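Local coordinates for protein proteasome accessory factor B/C (PafBC) (PDB 6SJ9) that probably acts as a transcriptional regulator of the bacterial DNA damage response, combining winged helix-turn-helix and WYL domains in one chain, at residues 606-611 / 616-621. Numbering follows the deposited sequence.
Sequences ERTAPL and LLAEVR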
loop_
_atom_site.group_PDB
_atom_site.type_symbol
_atom_site.label_atom_id
_atom_site.label_comp_id
_atom_site.label_asym_id
_atom_site.label_seq_id
_atom_site.Cartn_x
_atom_site.Cartn_y
_atom_site.Cartn_z
ATOM N N GLU A 606 -7.517 -18.197 1.350
ATOM C CA GLU A 606 -7.246 -19.418 2.109
ATOM C C GLU A 606 -7.305 -20.643 1.200
ATOM O O GLU A 606 -6.492 -21.561 1.334
ATOM C CB GLU A 606 -8.252 -19.572 3.260
ATOM C CG GLU A 606 -8.529 -18.282 4.058
ATOM C CD GLU A 606 -7.365 -17.905 4.964
ATOM O OE1 GLU A 606 -6.824 -18.826 5.609
ATOM O OE2 GLU A 606 -7.004 -16.706 5.050
ATOM N N ARG A 607 -8.255 -20.673 0.269
ATOM C CA ARG A 607 -8.433 -21.788 -0.652
ATOM C C ARG A 607 -8.921 -21.245 -1.983
ATOM O O ARG A 607 -9.674 -20.270 -2.025
ATOM C CB ARG A 607 -9.465 -22.811 -0.167
ATOM C CG ARG A 607 -9.119 -23.549 1.120
ATOM C CD ARG A 607 -10.068 -24.772 1.313
ATOM N NE ARG A 607 -11.471 -24.378 1.438
ATOM C CZ ARG A 607 -12.486 -25.225 1.577
ATOM N NH1 ARG A 607 -12.275 -26.529 1.603
ATOM N NH2 ARG A 607 -13.713 -24.760 1.681
ATOM N N THR A 608 -8.567 -21.936 -3.057
ATOM C CA THR A 608 -9.029 -21.582 -4.393
ATOM C C THR A 608 -9.482 -22.851 -5.114
ATOM O O THR A 608 -9.067 -23.955 -4.764
ATOM C CB THR A 608 -7.918 -20.864 -5.228
ATOM O OG1 THR A 608 -6.771 -21.714 -5.348
ATOM C CG2 THR A 608 -7.473 -19.506 -4.573
ATOM N N ALA A 609 -10.388 -22.694 -6.079
ATOM C CA ALA A 609 -10.756 -23.813 -6.937
ATOM C C ALA A 609 -10.821 -23.291 -8.362
ATOM O O ALA A 609 -11.590 -22.373 -8.647
ATOM C CB ALA A 609 -12.111 -24.408 -6.542
ATOM N N PRO A 610 -10.076 -23.860 -9.295
ATOM C CA PRO A 610 -10.165 -23.383 -10.673
ATOM C C PRO A 610 -11.515 -23.714 -11.284
ATOM O O PRO A 610 -12.154 -24.720 -10.955
ATOM C CB PRO A 610 -9.022 -24.122 -11.374
ATOM C CG PRO A 610 -8.919 -25.398 -10.606
ATOM C CD PRO A 610 -9.163 -25.001 -9.166
ATOM N N LEU A 611 -11.970 -22.805 -12.141
ATOM C CA LEU A 611 -13.219 -22.889 -12.871
ATOM C C LEU A 611 -12.938 -22.981 -14.367
ATOM O O LEU A 611 -11.829 -22.664 -14.814
ATOM C CB LEU A 611 -14.097 -21.674 -12.554
ATOM C CG LEU A 611 -14.556 -21.677 -11.097
ATOM C CD1 LEU A 611 -15.344 -20.421 -10.778
ATOM C CD2 LEU A 611 -15.356 -22.903 -10.780
ATOM N N LEU A 616 -12.113 -18.513 -10.970
ATOM C CA LEU A 616 -11.865 -19.374 -9.821
ATOM C C LEU A 616 -12.795 -19.036 -8.669
ATOM O O LEU A 616 -13.287 -17.912 -8.564
ATOM C CB LEU A 616 -10.428 -19.292 -9.313
ATOM C CG LEU A 616 -9.849 -17.935 -8.939
ATOM C CD1 LEU A 616 -8.768 -18.103 -7.933
ATOM C CD2 LEU A 616 -9.261 -17.332 -10.153
ATOM N N LEU A 617 -13.059 -20.045 -7.843
ATOM C CA LEU A 617 -13.594 -19.839 -6.516
ATOM C C LEU A 617 -12.479 -19.469 -5.569
ATOM O O LEU A 617 -11.374 -20.012 -5.643
ATOM C CB LEU A 617 -14.274 -21.094 -5.973
ATOM C CG LEU A 617 -15.391 -21.759 -6.768
ATOM C CD1 LEU A 617 -15.913 -22.978 -5.986
ATOM C CD2 LEU A 617 -16.519 -20.789 -7.102
ATOM N N ALA A 618 -12.781 -18.586 -4.636
ATOM C CA ALA A 618 -11.756 -18.147 -3.698
ATOM C C ALA A 618 -12.383 -17.834 -2.356
ATOM O O ALA A 618 -13.290 -17.003 -2.264
ATOM C CB ALA A 618 -11.007 -16.939 -4.241
ATOM N N GLU A 619 -11.907 -18.508 -1.338
ATOM C CA GLU A 619 -12.312 -18.264 0.031
ATOM C C GLU A 619 -11.316 -17.292 0.669
ATOM O O GLU A 619 -10.125 -17.597 0.752
ATOM C CB GLU A 619 -12.318 -19.612 0.744
ATOM C CG GLU A 619 -12.930 -19.670 2.078
ATOM C CD GLU A 619 -12.884 -21.081 2.599
ATOM O OE1 GLU A 619 -13.901 -21.799 2.484
ATOM O OE2 GLU A 619 -11.792 -21.487 3.062
ATOM N N VAL A 620 -11.773 -16.111 1.066
ATOM C CA VAL A 620 -10.886 -15.075 1.589
ATOM C C VAL A 620 -11.425 -14.545 2.917
ATOM O O VAL A 620 -12.635 -14.503 3.142
ATOM C CB VAL A 620 -10.702 -13.900 0.579
ATOM C CG1 VAL A 620 -10.167 -14.417 -0.745
ATOM C CG2 VAL A 620 -11.973 -13.198 0.348
ATOM N N ARG A 621 -10.518 -14.039 3.755
ATOM C CA ARG A 621 -10.865 -13.342 4.987
ATOM C C ARG A 621 -10.813 -11.834 4.764
ATOM O O ARG A 621 -9.760 -11.296 4.434
ATOM C CB ARG A 621 -9.908 -13.731 6.115
ATOM C CG ARG A 621 -9.949 -15.217 6.492
ATOM C CD ARG A 621 -8.738 -15.610 7.389
ATOM N NE ARG A 621 -8.720 -14.936 8.704
ATOM C CZ ARG A 621 -9.137 -15.488 9.850
ATOM N NH1 ARG A 621 -9.627 -16.733 9.862
ATOM N NH2 ARG A 621 -9.068 -14.805 10.992
#
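The antiparallel β-hairpin at the edge of the C-terminal WCX domain's four-stranded sheet, of the ferredoxin-like kind, brings R607 opposite E619 and A609 opposite L617, both as hydrogen-bonded pairs. A609 and L617 bond twice, each N to the other's O at 2.9 Å. At the R607–E619 pair, E619 N gives a nearly straight bond (166°) to R607 O, and the return bond is missing: E606 N reaches E619 O instead, at 2.7 Å.

On the face carrying R607 and E619 the two side chains form a salt bridge. R607 NH2 meets E619 OE1 on its syn side but well out of the carboxylate plane, at 3.1 Å, while R607 NE makes only a weak bond to E619 OE2; guanidinium and carboxylate lie 28° apart, so the fit is a skewed two-point grip. E619 CG stands anti to its backbone N (chi1 -169°) and the chain continues extended, carrying the carboxylate out to the guanidinium. With an alanine here the R607 guanidinium would probably lose its countercharge and be freer to swing.

Farther along the same face, A609 CB rests on L617 CB at 4.0 Å. From the turn, L611 CD1 reaches across to L617 CD2 at 3.9 Å, the two leucines crossing at about a right angle. T608 CG2 touches L616 CD1 on the reverse face. The E606 carboxylate lies against R621 CD, but the charge of R621 is paired with D585.

Strand 607-610 is outermost in the sheet; strand 616-622 bonds on its other edge to strand 586-592, while L616 and A618 pack against A600 of helix 599-602.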